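Local atomic coordinates of Glyoxalase/bleomycin resistance protein/dioxygenase (Nocardioides sp., PDB entry 4MYM), a protein that is of unknown specific function but is probably a metal-dependent enzyme or binding protein related to glyoxalases, bleomycin resistance proteins and dioxygenases. Residues L34-H39 against L73-A78; D40-V45 against S57-G62. One frame throughout, in Å; residues are numbered along the deposited sequence.

Contact 1: residues L34-H39 against L73-A78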
loop_
_atom_site.group_PDB
_atom_site.type_symbol
_atom_site.label_atom_id
_atom_site.label_comp_id
_atom_site.label_asym_id
_atom_site.label_seq_id
_atom_site.Cartn_x
_atom_site.Cartn_y
_atom_site.Cartn_z
ATOM N N LEU A 34 -1.846 -4.967 1.043
ATOM C CA LEU A 34 -0.645 -4.130 1.108
ATOM C C LEU A 34 0.296 -4.798 2.080
ATOM O O LEU A 34 -0.037 -4.949 3.258
ATOM C CB LEU A 34 -0.989 -2.715 1.576
ATOM C CG LEU A 34 0.219 -1.856 1.968
ATOM C CD1 LEU A 34 1.104 -1.605 0.760
ATOM C CD2 LEU A 34 -0.248 -0.547 2.586
ATOM N N CYS A 35 1.462 -5.222 1.587
ATOM C CA CYS A 35 2.387 -6.001 2.382
ATOM C C CYS A 35 3.706 -5.245 2.590
ATOM O O CYS A 35 4.501 -5.032 1.658
ATOM C CB CYS A 35 2.636 -7.354 1.736
ATOM S SG CYS A 35 3.623 -8.443 2.762
ATOM N N LEU A 36 3.905 -4.822 3.828
ATOM C CA LEU A 36 5.098 -4.095 4.201
ATOM C C LEU A 36 6.254 -5.070 4.397
ATOM O O LEU A 36 6.070 -6.194 4.890
ATOM C CB LEU A 36 4.853 -3.299 5.483
ATOM C CG LEU A 36 3.643 -2.354 5.491
ATOM C CD1 LEU A 36 3.576 -1.581 6.795
ATOM C CD2 LEU A 36 3.670 -1.389 4.330
ATOM N N VAL A 37 7.442 -4.617 4.026
ATOM C CA VAL A 37 8.656 -5.396 4.191
ATOM C C VAL A 37 9.213 -5.074 5.574
ATOM O O VAL A 37 9.504 -3.914 5.885
ATOM C CB VAL A 37 9.661 -5.078 3.075
ATOM C CG1 VAL A 37 11.003 -5.754 3.327
ATOM C CG2 VAL A 37 9.082 -5.506 1.733
ATOM N N THR A 38 9.320 -6.097 6.414
ATOM C CA THR A 38 9.816 -5.917 7.770
ATOM C C THR A 38 11.190 -6.586 7.956
ATOM O O THR A 38 11.606 -7.433 7.138
ATOM C CB THR A 38 8.797 -6.434 8.822
ATOM O OG1 THR A 38 9.201 -6.026 10.139
ATOM C CG2 THR A 38 8.664 -7.945 8.779
ATOM N N HIS A 39 11.895 -6.154 9.004
ATOM C CA HIS A 39 13.146 -6.776 9.450
ATOM C C HIS A 39 13.045 -7.282 10.889
ATOM O O HIS A 39 14.016 -7.790 11.449
ATOM C CB HIS A 39 14.298 -5.782 9.315
ATOM C CG HIS A 39 14.423 -5.220 7.941
ATOM N ND1 HIS A 39 14.956 -5.936 6.892
ATOM C CD2 HIS A 39 14.035 -4.032 7.426
ATOM C CE1 HIS A 39 14.916 -5.202 5.797
ATOM N NE2 HIS A 39 14.347 -4.047 6.090
ATOM N N LEU A 73 -3.816 -5.481 5.410
ATOM C CA LEU A 73 -2.454 -5.085 5.758
ATOM C C LEU A 73 -1.688 -6.321 6.169
ATOM O O LEU A 73 -2.166 -7.113 6.993
ATOM C CB LEU A 73 -2.459 -4.061 6.888
ATOM C CG LEU A 73 -1.102 -3.543 7.373
ATOM C CD1 LEU A 73 -0.358 -2.766 6.296
ATOM C CD2 LEU A 73 -1.348 -2.660 8.584
ATOM N N ALA A 74 -0.495 -6.476 5.600
ATOM C CA ALA A 74 0.345 -7.642 5.832
ATOM C C ALA A 74 1.804 -7.248 6.090
ATOM O O ALA A 74 2.238 -6.137 5.763
ATOM C CB ALA A 74 0.253 -8.590 4.639
ATOM N N LEU A 75 2.540 -8.162 6.715
ATOM C CA LEU A 75 3.957 -7.970 6.993
ATOM C C LEU A 75 4.713 -9.223 6.602
ATOM O O LEU A 75 4.310 -10.322 6.953
ATOM C CB LEU A 75 4.177 -7.712 8.483
ATOM C CG LEU A 75 3.240 -6.712 9.172
ATOM C CD1 LEU A 75 3.347 -6.856 10.691
ATOM C CD2 LEU A 75 3.555 -5.297 8.730
ATOM N N TRP A 76 5.844 -9.052 5.943
ATOM C CA TRP A 76 6.618 -10.186 5.455
ATOM C C TRP A 76 8.104 -9.874 5.622
ATOM O O TRP A 76 8.591 -8.850 5.140
ATOM C CB TRP A 76 6.281 -10.435 3.985
ATOM C CG TRP A 76 6.616 -11.808 3.454
ATOM C CD1 TRP A 76 7.233 -12.841 4.108
ATOM C CD2 TRP A 76 6.353 -12.273 2.135
ATOM N NE1 TRP A 76 7.364 -13.931 3.259
ATOM C CE2 TRP A 76 6.835 -13.599 2.044
ATOM C CE3 TRP A 76 5.747 -11.699 1.019
ATOM C CZ2 TRP A 76 6.722 -14.353 0.880
ATOM C CZ3 TRP A 76 5.644 -12.456 -0.143
ATOM C CH2 TRP A 76 6.129 -13.769 -0.194
ATOM N N ASP A 77 8.806 -10.756 6.322
ATOM C CA ASP A 77 10.226 -10.584 6.581
ATOM C C ASP A 77 11.028 -10.532 5.290
ATOM O O ASP A 77 10.840 -11.389 4.414
ATOM C CB ASP A 77 10.747 -11.746 7.426
ATOM C CG ASP A 77 12.222 -11.605 7.729
ATOM O OD1 ASP A 77 12.559 -10.789 8.614
ATOM O OD2 ASP A 77 13.028 -12.277 7.058
ATOM N N ALA A 78 11.931 -9.549 5.191
ATOM C CA ALA A 78 12.742 -9.325 3.990
ATOM C C ALA A 78 13.614 -10.532 3.609
ATOM O O ALA A 78 13.738 -10.864 2.429
ATOM C CB ALA A 78 13.630 -8.092 4.170
#
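The indole of Trp76 receives the thiol of Cys35 at its edge, close to the ring plane, and Cys35 SG lies 3.5 Å from Trp76 CB. Trp134 of the second subunit meets this indole edge-to-face, and Cys35 and Leu36 join an antiparallel ladder with a strand of that subunit, which carries the sheet across the dimer interface. The other flat group, the imidazole of His39, takes Ala78 CB obliquely, at 3.6 Å from His39 CE1. The strands carrying these residues run parallel, the first and last of a βαβββ module of the vicinal oxygen chelate fold. Five backbone hydrogen bonds pair them in register, from Ala74 N to Leu34 O (2.8 Å) up to Ala78 N to Thr38 O (2.9 Å). Cys35, Val37, Ala74 and Trp76 share one face of the sheet. With SG anti to the backbone N (chi1 -173°), Cys35 reaches along the neighbouring strand past Ala74 CB. On the reverse face Leu36 is touched by two leucines: Leu73 CD1 lies 4.1 Å from Leu36 CG and Leu75 CD2 4.0 Å from Leu36 CB. Tyr48 of helix 41-51 packs on Leu36 and Leu75. At the far end Asp77 OD2 caps Leu80 N, and Val37 CG1 rests 3.6 Å from Ala78 CB.

Contact 2: residues D40-V45 against S57-G62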
loop_
_atom_site.group_PDB
_atom_site.type_symbol
_atom_site.label_atom_id
_atom_site.label_comp_id
_atom_site.label_asym_id
_atom_site.label_seq_id
_atom_site.Cartn_x
_atom_site.Cartn_y
_atom_site.Cartn_z
ATOM N N ASP A 40 11.863 -7.146 11.476
ATOM C CA ASP A 40 11.604 -7.609 12.831
ATOM C C ASP A 40 10.107 -7.759 12.930
ATOM O O ASP A 40 9.397 -6.833 13.334
ATOM C CB ASP A 40 12.147 -6.617 13.865
ATOM C CG ASP A 40 11.987 -7.110 15.312
ATOM O OD1 ASP A 40 11.157 -8.014 15.605
ATOM O OD2 ASP A 40 12.698 -6.558 16.168
ATOM N N LEU A 41 9.631 -8.933 12.522
ATOM C CA LEU A 41 8.201 -9.182 12.401
ATOM C C LEU A 41 7.476 -8.938 13.727
ATOM O O LEU A 41 6.454 -8.261 13.755
ATOM C CB LEU A 41 7.946 -10.606 11.896
ATOM C CG LEU A 41 6.486 -11.056 11.841
ATOM C CD1 LEU A 41 5.719 -10.258 10.793
ATOM C CD2 LEU A 41 6.402 -12.549 11.554
ATOM N N GLU A 42 7.996 -9.476 14.829
ATOM C CA GLU A 42 7.269 -9.385 16.101
ATOM C C GLU A 42 7.128 -7.953 16.607
ATOM O O GLU A 42 6.090 -7.599 17.147
ATOM C CB GLU A 42 7.874 -10.309 17.173
ATOM C CG GLU A 42 7.745 -11.793 16.840
ATOM C CD GLU A 42 6.372 -12.177 16.310
ATOM O OE1 GLU A 42 5.360 -11.779 16.925
ATOM O OE2 GLU A 42 6.300 -12.868 15.269
ATOM N N ALA A 43 8.147 -7.127 16.403
ATOM C CA ALA A 43 8.065 -5.712 16.773
ATOM C C ALA A 43 7.057 -4.973 15.878
ATOM O O ALA A 43 6.296 -4.125 16.356
ATOM C CB ALA A 43 9.439 -5.058 16.698
ATOM N N SER A 44 7.049 -5.302 14.588
ATOM C CA SER A 44 6.053 -4.760 13.670
ATOM C C SER A 44 4.648 -5.182 14.076
ATOM O O SER A 44 3.777 -4.347 14.184
ATOM C CB SER A 44 6.345 -5.184 12.222
ATOM O OG SER A 44 7.457 -4.475 11.708
ATOM N N VAL A 45 4.434 -6.468 14.333
ATOM C CA VAL A 45 3.115 -6.939 14.764
ATOM C C VAL A 45 2.656 -6.159 16.016
ATOM O O VAL A 45 1.518 -5.722 16.089
ATOM C CB VAL A 45 3.104 -8.470 15.029
ATOM C CG1 VAL A 45 1.860 -8.906 15.798
ATOM C CG2 VAL A 45 3.221 -9.240 13.718
ATOM N N SER A 57 -4.894 -11.975 11.672
ATOM C CA SER A 57 -5.793 -12.819 10.902
ATOM C C SER A 57 -5.113 -14.146 10.563
ATOM O O SER A 57 -5.730 -15.210 10.664
ATOM C CB SER A 57 -6.208 -12.088 9.624
ATOM O OG SER A 57 -7.169 -12.830 8.892
ATOM N N SER A 58 -3.839 -14.080 10.170
ATOM C CA SER A 58 -3.094 -15.277 9.805
ATOM C C SER A 58 -1.607 -15.101 10.031
ATOM O O SER A 58 -1.100 -13.978 10.121
ATOM C CB SER A 58 -3.365 -15.667 8.348
ATOM O OG SER A 58 -2.641 -14.862 7.440
ATOM N N ARG A 59 -0.925 -16.236 10.143
ATOM C CA ARG A 59 0.521 -16.288 10.295
ATOM C C ARG A 59 1.144 -17.399 9.464
ATOM O O ARG A 59 0.603 -18.490 9.393
ATOM C CB ARG A 59 0.869 -16.564 11.745
ATOM C CG ARG A 59 0.910 -15.343 12.637
ATOM C CD ARG A 59 1.543 -15.744 13.950
ATOM N NE ARG A 59 1.544 -14.676 14.934
ATOM C CZ ARG A 59 2.516 -13.790 15.109
ATOM N NH1 ARG A 59 3.599 -13.770 14.328
ATOM N NH2 ARG A 59 2.377 -12.888 16.059
HETATM N N MSE A 60 2.285 -17.115 8.849
HETATM C CA MSE A 60 3.081 -18.138 8.179
HETATM C C MSE A 60 4.500 -17.811 8.521
HETATM O O MSE A 60 4.765 -16.763 9.128
HETATM C CB MSE A 60 2.814 -18.121 6.673
HETATM C CG MSE A 60 1.412 -18.599 6.315
HETATM SE SE MSE A 60 1.198 -20.522 6.752
HETATM C CE MSE A 60 2.183 -21.217 5.186
ATOM N N PRO A 61 5.446 -18.697 8.162
ATOM C CA PRO A 61 6.821 -18.341 8.484
ATOM C C PRO A 61 7.183 -16.953 7.954
ATOM O O PRO A 61 6.957 -16.647 6.765
ATOM C CB PRO A 61 7.637 -19.450 7.805
ATOM C CG PRO A 61 6.721 -20.627 7.845
ATOM C CD PRO A 61 5.344 -20.069 7.630
ATOM N N GLY A 62 7.705 -16.127 8.862
ATOM C CA GLY A 62 8.072 -14.736 8.602
ATOM C C GLY A 62 6.955 -13.865 8.060
ATOM O O GLY A 62 7.211 -12.854 7.418
#
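Arg59 and Glu42 form a two-pronged salt bridge between strand 56-60, outermost of the βαβββ sheet within this chain, and the first turn of helix 41-51. Arg59 follows directly on the classic beta bulge that Ser57 and Ser58 make against Asp65. Its chain runs extended from CG to NE, and it grips the carboxylate end-on: NH1 bonds OE2 of Glu42 at 3.0 Å, and NH2 bonds OE1 of Glu42 more loosely at 3.3 Å. Both oxygens use their syn lone pairs, with the two planes turned 29° apart. Glu42 gets there by bending at chi2 (-44°), which brings its carboxylate over to the strand. Two apolar side chains of the helix also touch the guanidinium: Leu41 CD2 sits at its edge, 4.1 Å from NH1 of Arg59, and Val45 CG1 approaches obliquely, 4.0 Å from NH2 of Arg59. Past the strand end, Gly62 turns with a positive phi of 56° and offers its main chain to the helix, where Leu41 CD2 lies 3.8 Å from Gly62 C. That helix is N-capped by Asp40, whose OD1 accepts from Ala43 N at 3.2 Å, the donor standing above the carboxylate plane.

Along the chain the order is 34-39, 40-45, 57-62, 73-78, so both segments of contact 2 fall between those of contact 1, and the centres of the two contacts lie about 8 Å apart. Strand 33-38 passes straight into helix 41-51, and the sheet then runs 33-38, 72-77, 63-66, 56-60: contact 1 is its parallel pair at one side, while contact 2 ties the helix to the strand at the other. Two polar links join them directly, Thr38 OG1 with Ser44 OG (2.8 Å) and Asp77 N with Gly62 O (2.9 Å). Both contacts also touch the second subunit, so this one module contributes to the dimer from both strands that are outermost within the chain.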